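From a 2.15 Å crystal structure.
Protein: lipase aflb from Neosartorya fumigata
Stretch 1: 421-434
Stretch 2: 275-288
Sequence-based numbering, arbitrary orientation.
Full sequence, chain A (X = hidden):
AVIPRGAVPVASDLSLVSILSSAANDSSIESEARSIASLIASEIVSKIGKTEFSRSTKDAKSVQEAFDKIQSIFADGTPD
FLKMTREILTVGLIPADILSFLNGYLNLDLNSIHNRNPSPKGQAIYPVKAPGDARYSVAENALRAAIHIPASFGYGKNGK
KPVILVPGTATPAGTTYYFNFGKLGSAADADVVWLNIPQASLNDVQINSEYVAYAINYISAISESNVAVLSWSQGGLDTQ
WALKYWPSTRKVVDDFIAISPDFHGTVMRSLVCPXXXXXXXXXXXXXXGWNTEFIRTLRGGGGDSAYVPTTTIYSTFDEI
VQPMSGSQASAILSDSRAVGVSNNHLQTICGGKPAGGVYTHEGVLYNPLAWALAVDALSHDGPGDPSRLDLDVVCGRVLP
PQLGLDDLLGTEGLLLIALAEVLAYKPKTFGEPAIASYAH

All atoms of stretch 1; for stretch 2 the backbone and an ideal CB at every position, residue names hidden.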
ATOM      1  N   GLU A 421       4.210 -13.786   3.347  1.00 21.62           N
ATOM      2  CA  GLU A 421       3.545 -13.282   4.554  1.00 20.82           C
ATOM      3  C   GLU A 421       2.143 -13.896   4.745  1.00 25.70           C
ATOM      4  O   GLU A 421       1.805 -14.303   5.860  1.00 25.79           O
ATOM      5  CB  GLU A 421       3.474 -11.745   4.551  1.00 21.20           C
ATOM      6  CG  GLU A 421       4.794 -11.052   4.870  1.00 26.28           C
ATOM      7  CD  GLU A 421       5.307 -11.206   6.289  1.00 36.21           C
ATOM      8  OE1 GLU A 421       4.481 -11.274   7.224  1.00 30.09           O
ATOM      9  OE2 GLU A 421       6.542 -11.266   6.465  1.00 36.28           O
ATOM     10  N   VAL A 422       1.343 -13.974   3.666  1.00 22.77           N
ATOM     11  CA  VAL A 422      -0.011 -14.556   3.718  1.00 22.70           C
ATOM     12  C   VAL A 422       0.058 -16.034   4.136  1.00 27.96           C
ATOM     13  O   VAL A 422      -0.644 -16.447   5.071  1.00 27.75           O
ATOM     14  CB  VAL A 422      -0.814 -14.345   2.394  1.00 25.46           C
ATOM     15  CG1 VAL A 422      -2.083 -15.191   2.369  1.00 25.09           C
ATOM     16  CG2 VAL A 422      -1.178 -12.878   2.205  1.00 24.23           C
ATOM     17  N   LEU A 423       0.946 -16.803   3.483  1.00 24.73           N
ATOM     18  CA  LEU A 423       1.097 -18.233   3.747  1.00 25.27           C
ATOM     19  C   LEU A 423       1.637 -18.536   5.140  1.00 28.63           C
ATOM     20  O   LEU A 423       1.157 -19.477   5.770  1.00 28.65           O
ATOM     21  CB  LEU A 423       1.922 -18.924   2.648  1.00 26.02           C
ATOM     22  CG  LEU A 423       1.363 -18.833   1.202  1.00 30.55           C
ATOM     23  CD1 LEU A 423       2.169 -19.698   0.247  1.00 31.72           C
ATOM     24  CD2 LEU A 423      -0.108 -19.228   1.124  1.00 32.15           C
ATOM     25  N   ALA A 424       2.565 -17.713   5.653  1.00 25.05           N
ATOM     26  CA  ALA A 424       3.138 -17.905   6.994  1.00 25.18           C
ATOM     27  C   ALA A 424       2.224 -17.409   8.121  1.00 27.83           C
ATOM     28  O   ALA A 424       2.466 -17.748   9.278  1.00 28.04           O
ATOM     29  CB  ALA A 424       4.492 -17.217   7.090  1.00 26.03           C
ATOM     30  N   TYR A 425       1.194 -16.598   7.801  1.00 24.06           N
ATOM     31  CA  TYR A 425       0.292 -16.058   8.820  1.00 23.34           C
ATOM     32  C   TYR A 425      -0.472 -17.160   9.526  1.00 27.03           C
ATOM     33  O   TYR A 425      -1.155 -17.956   8.883  1.00 25.90           O
ATOM     34  CB  TYR A 425      -0.672 -15.012   8.241  1.00 23.32           C
ATOM     35  CG  TYR A 425      -1.472 -14.288   9.304  1.00 23.72           C
ATOM     36  CD1 TYR A 425      -2.656 -14.828   9.805  1.00 25.60           C
ATOM     37  CD2 TYR A 425      -1.051 -13.060   9.808  1.00 23.14           C
ATOM     38  CE1 TYR A 425      -3.394 -14.167  10.787  1.00 25.74           C
ATOM     39  CE2 TYR A 425      -1.793 -12.381  10.772  1.00 23.06           C
ATOM     40  CZ  TYR A 425      -2.963 -12.940  11.259  1.00 28.52           C
ATOM     41  OH  TYR A 425      -3.699 -12.280  12.216  1.00 31.99           O
ATOM     42  N   LYS A 426      -0.333 -17.205  10.853  1.00 24.96           N
ATOM     43  CA  LYS A 426      -0.974 -18.190  11.721  1.00 25.78           C
ATOM     44  C   LYS A 426      -1.389 -17.516  13.035  1.00 31.94           C
ATOM     45  O   LYS A 426      -0.633 -16.690  13.541  1.00 31.73           O
ATOM     46  CB  LYS A 426      -0.036 -19.386  11.996  1.00 27.96           C
ATOM     47  CG  LYS A 426       0.229 -20.252  10.771  1.00 34.91           C
ATOM     48  CD  LYS A 426       1.312 -21.301  10.984  1.00 41.46           C
ATOM     49  CE  LYS A 426       1.657 -21.961   9.667  1.00 46.60           C
ATOM     50  NZ  LYS A 426       2.349 -23.265   9.854  1.00 57.55           N
ATOM     51  N   PRO A 427      -2.572 -17.833  13.611  1.00 29.94           N
ATOM     52  CA  PRO A 427      -3.585 -18.774  13.107  1.00 29.24           C
ATOM     53  C   PRO A 427      -4.441 -18.166  12.001  1.00 30.87           C
ATOM     54  O   PRO A 427      -4.718 -16.969  12.025  1.00 29.85           O
ATOM     55  CB  PRO A 427      -4.375 -19.140  14.369  1.00 31.67           C
ATOM     56  CG  PRO A 427      -4.281 -17.920  15.249  1.00 36.66           C
ATOM     57  CD  PRO A 427      -2.994 -17.205  14.882  1.00 31.88           C
ATOM     58  N   LYS A 428      -4.815 -18.979  11.001  1.00 26.15           N
ATOM     59  CA  LYS A 428      -5.660 -18.506   9.910  1.00 24.30           C
ATOM     60  C   LYS A 428      -7.113 -18.446  10.359  1.00 26.16           C
ATOM     61  O   LYS A 428      -7.472 -19.075  11.356  1.00 25.24           O
ATOM     62  CB  LYS A 428      -5.445 -19.312   8.618  1.00 27.37           C
ATOM     63  CG  LYS A 428      -4.219 -18.821   7.863  1.00 28.26           C
ATOM     64  CD  LYS A 428      -4.017 -19.484   6.522  1.00 31.28           C
ATOM     65  CE  LYS A 428      -2.747 -18.985   5.866  1.00 30.03           C
ATOM     66  NZ  LYS A 428      -1.524 -19.481   6.558  1.00 25.38           N
ATOM     67  N   THR A 429      -7.918 -17.600   9.706  1.00 22.18           N
ATOM     68  CA  THR A 429      -9.312 -17.370  10.096  1.00 21.76           C
ATOM     69  C   THR A 429     -10.262 -17.601   8.934  1.00 23.47           C
ATOM     70  O   THR A 429      -9.908 -17.328   7.792  1.00 22.23           O
ATOM     71  CB  THR A 429      -9.493 -15.938  10.653  1.00 25.63           C
ATOM     72  OG1 THR A 429      -9.250 -15.003   9.606  1.00 25.26           O
ATOM     73  CG2 THR A 429      -8.571 -15.627  11.830  1.00 24.32           C
ATOM     74  N   PHE A 430     -11.483 -18.052   9.240  1.00 19.97           N
ATOM     75  CA  PHE A 430     -12.528 -18.312   8.250  1.00 20.06           C
ATOM     76  C   PHE A 430     -13.479 -17.128   8.038  1.00 26.16           C
ATOM     77  O   PHE A 430     -14.295 -17.165   7.123  1.00 27.16           O
ATOM     78  CB  PHE A 430     -13.321 -19.563   8.652  1.00 21.53           C
ATOM     79  CG  PHE A 430     -12.636 -20.850   8.274  1.00 22.74           C
ATOM     80  CD1 PHE A 430     -11.548 -21.322   9.008  1.00 25.49           C
ATOM     81  CD2 PHE A 430     -13.090 -21.606   7.202  1.00 23.81           C
ATOM     82  CE1 PHE A 430     -10.919 -22.521   8.660  1.00 25.90           C
ATOM     83  CE2 PHE A 430     -12.461 -22.805   6.859  1.00 26.70           C
ATOM     84  CZ  PHE A 430     -11.389 -23.258   7.593  1.00 24.89           C
ATOM     85  N   GLY A 431     -13.383 -16.111   8.886  1.00 23.14           N
ATOM     86  CA  GLY A 431     -14.231 -14.929   8.800  1.00 22.13           C
ATOM     87  C   GLY A 431     -13.599 -13.711   9.425  1.00 26.19           C
ATOM     88  O   GLY A 431     -12.593 -13.824  10.124  1.00 27.41           O
ATOM     89  N   GLU A 432     -14.183 -12.535   9.170  1.00 21.54           N
ATOM     90  CA  GLU A 432     -13.702 -11.258   9.696  1.00 20.36           C
ATOM     91  C   GLU A 432     -13.886 -11.144  11.229  1.00 25.37           C
ATOM     92  O   GLU A 432     -14.828 -11.740  11.767  1.00 25.75           O
ATOM     93  CB  GLU A 432     -14.392 -10.092   8.965  1.00 20.60           C
ATOM     94  CG  GLU A 432     -15.881  -9.951   9.260  1.00 24.66           C
ATOM     95  CD  GLU A 432     -16.543  -8.741   8.639  1.00 34.55           C
ATOM     96  OE1 GLU A 432     -15.983  -7.627   8.758  1.00 23.52           O
ATOM     97  OE2 GLU A 432     -17.624  -8.909   8.031  1.00 24.93           O
ATOM     98  N   PRO A 433     -13.043 -10.364  11.951  1.00 21.36           N
ATOM     99  CA  PRO A 433     -13.250 -10.238  13.405  1.00 21.43           C
ATOM    100  C   PRO A 433     -14.439  -9.336  13.776  1.00 25.90           C
ATOM    101  O   PRO A 433     -15.056  -8.707  12.905  1.00 24.94           O
ATOM    102  CB  PRO A 433     -11.920  -9.654  13.901  1.00 22.61           C
ATOM    103  CG  PRO A 433     -11.378  -8.913  12.754  1.00 25.78           C
ATOM    104  CD  PRO A 433     -11.860  -9.594  11.503  1.00 21.63           C
ATOM    105  N   ALA A 434     -14.763  -9.274  15.079  1.00 23.19           N
ATOM    106  CA  ALA A 434     -15.835  -8.423  15.594  1.00 23.21           C
ATOM    107  C   ALA A 434     -15.459  -6.938  15.425  1.00 26.75           C
ATOM    108  O   ALA A 434     -14.273  -6.579  15.416  1.00 25.87           O
ATOM    109  CB  ALA A 434     -16.081  -8.734  17.068  1.00 24.30           C
ATOM    110  N   UNK A 275      -7.192 -11.693  -2.244  1.00 22.87           N
ATOM    111  CA  UNK A 275      -5.774 -12.088  -2.288  1.00 23.55           C
ATOM    112  C   UNK A 275      -5.601 -13.608  -2.381  1.00 26.62           C
ATOM    113  O   UNK A 275      -5.426 -14.128  -3.477  1.00 26.59           O
ATOM    114  CB  UNK A 275      -5.046 -11.564  -1.049  1.00 23.55           C
ATOM    115  N   UNK A 276      -5.654 -14.314  -1.230  1.00 22.30           N
ATOM    116  CA  UNK A 276      -5.420 -15.756  -1.111  1.00 21.02           C
ATOM    117  C   UNK A 276      -6.458 -16.632  -1.823  1.00 25.37           C
ATOM    118  O   UNK A 276      -6.109 -17.725  -2.270  1.00 26.14           O
ATOM    119  CB  UNK A 276      -5.384 -16.136   0.371  1.00 21.02           C
ATOM    120  N   UNK A 277      -7.714 -16.165  -1.947  1.00 21.93           N
ATOM    121  CA  UNK A 277      -8.795 -16.909  -2.616  1.00 22.43           C
ATOM    122  C   UNK A 277      -9.014 -18.296  -1.980  1.00 25.64           C
ATOM    123  O   UNK A 277      -9.224 -19.292  -2.670  1.00 24.87           O
ATOM    124  CB  UNK A 277      -8.477 -17.066  -4.104  1.00 22.43           C
ATOM    125  N   UNK A 278      -8.990 -18.335  -0.645  1.00 22.71           N
ATOM    126  CA  UNK A 278      -9.166 -19.556   0.137  1.00 23.23           C
ATOM    127  C   UNK A 278     -10.265 -19.379   1.200  1.00 25.06           C
ATOM    128  O   UNK A 278     -10.852 -18.297   1.315  1.00 22.49           O
ATOM    129  CB  UNK A 278      -7.845 -19.950   0.801  1.00 23.23           C
ATOM    130  N   UNK A 279     -10.556 -20.444   1.955  1.00 22.31           N
ATOM    131  CA  UNK A 279     -11.534 -20.411   3.048  1.00 22.76           C
ATOM    132  C   UNK A 279     -10.875 -19.932   4.354  1.00 25.85           C
ATOM    133  O   UNK A 279     -11.520 -19.243   5.132  1.00 25.18           O
ATOM    134  CB  UNK A 279     -12.157 -21.795   3.245  1.00 22.76           C
ATOM    135  N   UNK A 280      -9.608 -20.323   4.601  1.00 23.23           N
ATOM    136  CA  UNK A 280      -8.836 -19.935   5.791  1.00 23.14           C
ATOM    137  C   UNK A 280      -7.781 -18.911   5.365  1.00 25.67           C
ATOM    138  O   UNK A 280      -6.867 -19.213   4.592  1.00 23.83           O
ATOM    139  CB  UNK A 280      -8.184 -21.150   6.453  1.00 23.14           C
ATOM    140  N   UNK A 281      -7.972 -17.669   5.810  1.00 22.34           N
ATOM    141  CA  UNK A 281      -7.140 -16.534   5.416  1.00 20.96           C
ATOM    142  C   UNK A 281      -6.673 -15.740   6.622  1.00 23.85           C
ATOM    143  O   UNK A 281      -6.327 -16.337   7.627  1.00 24.04           O
ATOM    144  CB  UNK A 281      -7.905 -15.620   4.457  1.00 20.96           C
ATOM    145  N   UNK A 282      -6.610 -14.407   6.524  1.00 20.21           N
ATOM    146  CA  UNK A 282      -6.186 -13.577   7.647  1.00 19.31           C
ATOM    147  C   UNK A 282      -7.309 -12.580   7.945  1.00 24.07           C
ATOM    148  O   UNK A 282      -8.159 -12.380   7.067  1.00 23.40           O
ATOM    149  CB  UNK A 282      -4.870 -12.858   7.344  1.00 19.31           C
ATOM    150  N   UNK A 283      -7.337 -11.931   9.145  1.00 20.61           N
ATOM    151  CA  UNK A 283      -8.398 -10.948   9.421  1.00 19.57           C
ATOM    152  C   UNK A 283      -8.521  -9.851   8.366  1.00 22.35           C
ATOM    153  O   UNK A 283      -9.632  -9.601   7.916  1.00 21.14           O
ATOM    154  CB  UNK A 283      -8.148 -10.298  10.783  1.00 19.57           C
ATOM    155  N   UNK A 284      -7.393  -9.222   7.950  1.00 18.81           N
ATOM    156  CA  UNK A 284      -7.419  -8.137   6.964  1.00 18.02           C
ATOM    157  C   UNK A 284      -7.858  -8.591   5.578  1.00 23.16           C
ATOM    158  O   UNK A 284      -8.469  -7.795   4.869  1.00 23.06           O
ATOM    159  CB  UNK A 284      -6.034  -7.495   6.867  1.00 18.02           C
ATOM    160  N   UNK A 285      -7.573  -9.859   5.196  1.00 19.53           N
ATOM    161  CA  UNK A 285      -8.019 -10.382   3.898  1.00 19.15           C
ATOM    162  C   UNK A 285      -9.542 -10.480   3.895  1.00 23.62           C
ATOM    163  O   UNK A 285     -10.178  -9.951   2.984  1.00 21.72           O
ATOM    164  CB  UNK A 285      -7.390 -11.746   3.608  1.00 19.15           C
ATOM    165  N   UNK A 286     -10.125 -11.091   4.954  1.00 20.93           N
ATOM    166  CA  UNK A 286     -11.569 -11.223   5.084  1.00 20.89           C
ATOM    167  C   UNK A 286     -12.284  -9.882   5.190  1.00 24.67           C
ATOM    168  O   UNK A 286     -13.325  -9.714   4.555  1.00 25.32           O
ATOM    169  CB  UNK A 286     -11.900 -12.076   6.310  1.00 20.89           C
ATOM    170  N   UNK A 287     -11.704  -8.914   5.927  1.00 19.76           N
ATOM    171  CA  UNK A 287     -12.287  -7.567   6.094  1.00 19.58           C
ATOM    172  C   UNK A 287     -12.328  -6.757   4.804  1.00 22.06           C
ATOM    173  O   UNK A 287     -13.139  -5.843   4.688  1.00 21.34           O
ATOM    174  CB  UNK A 287     -11.494  -6.787   7.144  1.00 19.58           C
ATOM    175  N   UNK A 288     -11.461  -7.087   3.837  1.00 18.12           N
ATOM    176  CA  UNK A 288     -11.387  -6.354   2.578  1.00 17.97           C
ATOM    177  C   UNK A 288     -12.382  -6.854   1.518  1.00 22.27           C
ATOM    178  O   UNK A 288     -12.315  -6.434   0.363  1.00 22.41           O
ATOM    179  CB  UNK A 288      -9.964  -6.444   2.023  1.00 17.97           C
TER

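Position 275 has positive phi (70/-83). CA-to-CB points toward stretch 1, but at 5.2 Å from Val422 CG2 the ideal CB meets no tight pocket. The positive phi favours glycine; if a side chain is present, an apolar one would suit the neighbourhood of Val422. It is Trp275, whose side chain makes no close contact with stretch 1.

Position 276 points toward stretch 1, its ideal CB 4.0 Å from Val422 CG1. Leu423 CD2 also borders this space, so a medium-sized apolar side chain fits; leucine, isoleucine or methionine are candidates. It is Leu276. Its CD1 lies 3.7 Å from Val422 CG1 and 3.7 Å from Leu423 CD2, bridging two residues of the helix.

Position 277 is out of reach, with positive phi and psi (57/43), where glycine or asparagine is common. It is Ala277. Position 278 is also out of reach and little restricted by stretch 1. It is Ala278.

Position 279 points sideways, its ideal CB 3.8 Å from Phe430 CE2. An apolar side chain would suit. It is Leu279, whose CB packs on Phe430 CE2 at 3.8 Å. Its backbone O takes a CA-H...O contact from Phe430 CA at 3.4 Å, and a water joins Leu279 O to Phe430 O.

Position 280 sits between Phe430 CE1 (3.8 Å from the ideal CB) and Lys428 CB (3.9 Å). A small apolar side chain suits such close neighbours. It is Ala280, whose CB makes a CH-pi contact over one face of the Phe430 ring.

Position 281 points away, so stretch 1 hardly dictates its side chain. The backbone does the work: 281 N donates to Thr429 O at 2.8 Å, and Thr429 N donates to 281 O at 2.9 Å, a single antiparallel bridge. It is Cys281, covalently bonded elsewhere in the structure.

Position 282 has its ideal CB 3.9 Å from Tyr425 CD1, and it precedes a helix. Serine, threonine, aspartate or asparagine suit an N-cap position; a methyl would also favour the ring. It is Thr282. Its CB lies over one face of the Tyr425 ring, and its CG2 is 3.6 Å from Tyr425 CD1.

Position 283 opens the helix at phi -54, which proline accepts. Pro433 CD is 3.8 Å from the ideal CB, so a compact apolar group fits. It is Pro283, with CB 4.0 Å from Pro433 CD and CD 3.3 Å from Tyr425 OH.

Position 284 points away and is unconstrained by stretch 1. It is Ser284. Position 285 points sideways; a long apolar side chain could reach Val422. It is Leu285, with CD1 3.9 Å from Val422 CG1.

Position 286 points toward Gly431 and Glu432, with the acceptor Thr429 O beyond. A long or aromatic donor would suit. It is Trp286: NE1 donates to Thr429 O at 2.9 Å, and Gly431 CA lies over its five-membered ring.

Position 287 points sideways, its ideal CB 4.8 Å from Glu432 CB. A flexible polar side chain suits. It is Gln287; NE2 lies 3.5 Å from Pro433 CG, and a water links it to Glu432 OE1 and Pro433 O. Position 288 is out of reach, so many side chains would suit. It is Gln288.

Stretch 2, residues 275-288: WLAALACTPSLWQQ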
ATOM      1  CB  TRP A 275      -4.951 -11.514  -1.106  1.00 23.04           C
ATOM      2  CG  TRP A 275      -4.859 -10.020  -1.079  1.00 24.60           C
ATOM      3  CD1 TRP A 275      -5.827  -9.141  -0.688  1.00 27.17           C
ATOM      4  CD2 TRP A 275      -3.709  -9.233  -1.414  1.00 24.93           C
ATOM      5  NE1 TRP A 275      -5.354  -7.852  -0.771  1.00 27.09           N
ATOM      6  CE2 TRP A 275      -4.051  -7.880  -1.203  1.00 28.66           C
ATOM      7  CE3 TRP A 275      -2.417  -9.541  -1.866  1.00 27.11           C
ATOM      8  CZ2 TRP A 275      -3.164  -6.833  -1.481  1.00 28.38           C
ATOM      9  CZ3 TRP A 275      -1.528  -8.504  -2.109  1.00 29.19           C
ATOM     10  CH2 TRP A 275      -1.897  -7.169  -1.897  1.00 29.28           C
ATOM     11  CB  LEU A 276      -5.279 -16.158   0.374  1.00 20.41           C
ATOM     12  CG  LEU A 276      -4.767 -17.584   0.679  1.00 23.72           C
ATOM     13  CD1 LEU A 276      -3.389 -17.835   0.065  1.00 23.30           C
ATOM     14  CD2 LEU A 276      -4.742 -17.848   2.168  1.00 23.96           C
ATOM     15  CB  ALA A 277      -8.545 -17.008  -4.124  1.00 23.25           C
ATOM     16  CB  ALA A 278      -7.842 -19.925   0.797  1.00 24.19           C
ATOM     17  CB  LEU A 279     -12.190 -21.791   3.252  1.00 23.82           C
ATOM     18  CG  LEU A 279     -13.103 -22.304   2.115  1.00 28.70           C
ATOM     19  CD1 LEU A 279     -13.456 -23.753   2.329  1.00 28.92           C
ATOM     20  CD2 LEU A 279     -14.375 -21.464   1.996  1.00 31.01           C
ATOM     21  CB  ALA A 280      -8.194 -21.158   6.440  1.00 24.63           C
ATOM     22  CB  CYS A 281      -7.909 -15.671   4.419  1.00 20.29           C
ATOM     23  SG  CYS A 281      -8.668 -16.621   3.078  1.00 24.41           S
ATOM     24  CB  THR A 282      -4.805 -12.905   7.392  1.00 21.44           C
ATOM     25  OG1 THR A 282      -4.983 -11.624   6.794  1.00 19.13           O
ATOM     26  CG2 THR A 282      -3.841 -13.763   6.570  1.00 21.39           C
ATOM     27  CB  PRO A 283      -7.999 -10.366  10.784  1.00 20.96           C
ATOM     28  CG  PRO A 283      -7.220 -11.440  11.435  1.00 26.05           C
ATOM     29  CD  PRO A 283      -6.439 -12.078  10.314  1.00 21.99           C
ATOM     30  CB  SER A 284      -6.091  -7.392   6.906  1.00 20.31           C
ATOM     31  OG  SER A 284      -5.115  -8.091   6.156  1.00 26.10           O
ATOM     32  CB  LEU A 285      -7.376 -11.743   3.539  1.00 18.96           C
ATOM     33  CG  LEU A 285      -5.834 -11.811   3.430  1.00 23.20           C
ATOM     34  CD1 LEU A 285      -5.389 -13.103   2.763  1.00 22.72           C
ATOM     35  CD2 LEU A 285      -5.255 -10.620   2.656  1.00 25.24           C
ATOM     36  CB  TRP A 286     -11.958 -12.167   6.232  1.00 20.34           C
ATOM     37  CG  TRP A 286     -11.899 -13.616   5.846  1.00 21.89           C
ATOM     38  CD1 TRP A 286     -11.141 -14.588   6.426  1.00 25.06           C
ATOM     39  CD2 TRP A 286     -12.584 -14.243   4.746  1.00 22.31           C
ATOM     40  NE1 TRP A 286     -11.331 -15.788   5.776  1.00 25.55           N
ATOM     41  CE2 TRP A 286     -12.218 -15.606   4.747  1.00 26.69           C
ATOM     42  CE3 TRP A 286     -13.492 -13.786   3.770  1.00 23.64           C
ATOM     43  CZ2 TRP A 286     -12.712 -16.514   3.809  1.00 26.53           C
ATOM     44  CZ3 TRP A 286     -13.999 -14.692   2.854  1.00 25.62           C
ATOM     45  CH2 TRP A 286     -13.613 -16.039   2.880  1.00 26.76           C
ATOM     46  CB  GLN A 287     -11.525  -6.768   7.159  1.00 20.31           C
ATOM     47  CG  GLN A 287     -11.798  -7.262   8.569  1.00 21.68           C
ATOM     48  CD  GLN A 287     -10.862  -6.637   9.567  1.00 26.59           C
ATOM     49  OE1 GLN A 287      -9.636  -6.627   9.403  1.00 20.41           O
ATOM     50  NE2 GLN A 287     -11.430  -6.121  10.641  1.00 17.93           N
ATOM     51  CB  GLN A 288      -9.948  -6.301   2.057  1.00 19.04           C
ATOM     52  CG  GLN A 288      -9.123  -5.330   2.901  1.00 16.87           C
ATOM     53  CD  GLN A 288      -7.675  -5.351   2.538  1.00 24.99           C
ATOM     54  OE1 GLN A 288      -6.893  -6.184   3.011  1.00 23.93           O
ATOM     55  NE2 GLN A 288      -7.288  -4.433   1.687  1.00 14.82           N
TER
HETATM   56  O   HOH W   1     -14.323 -19.038   5.188  1.00 33.17           O
HETATM   57  O   HOH W   2     -14.218  -6.937  10.859  1.00 18.75           O
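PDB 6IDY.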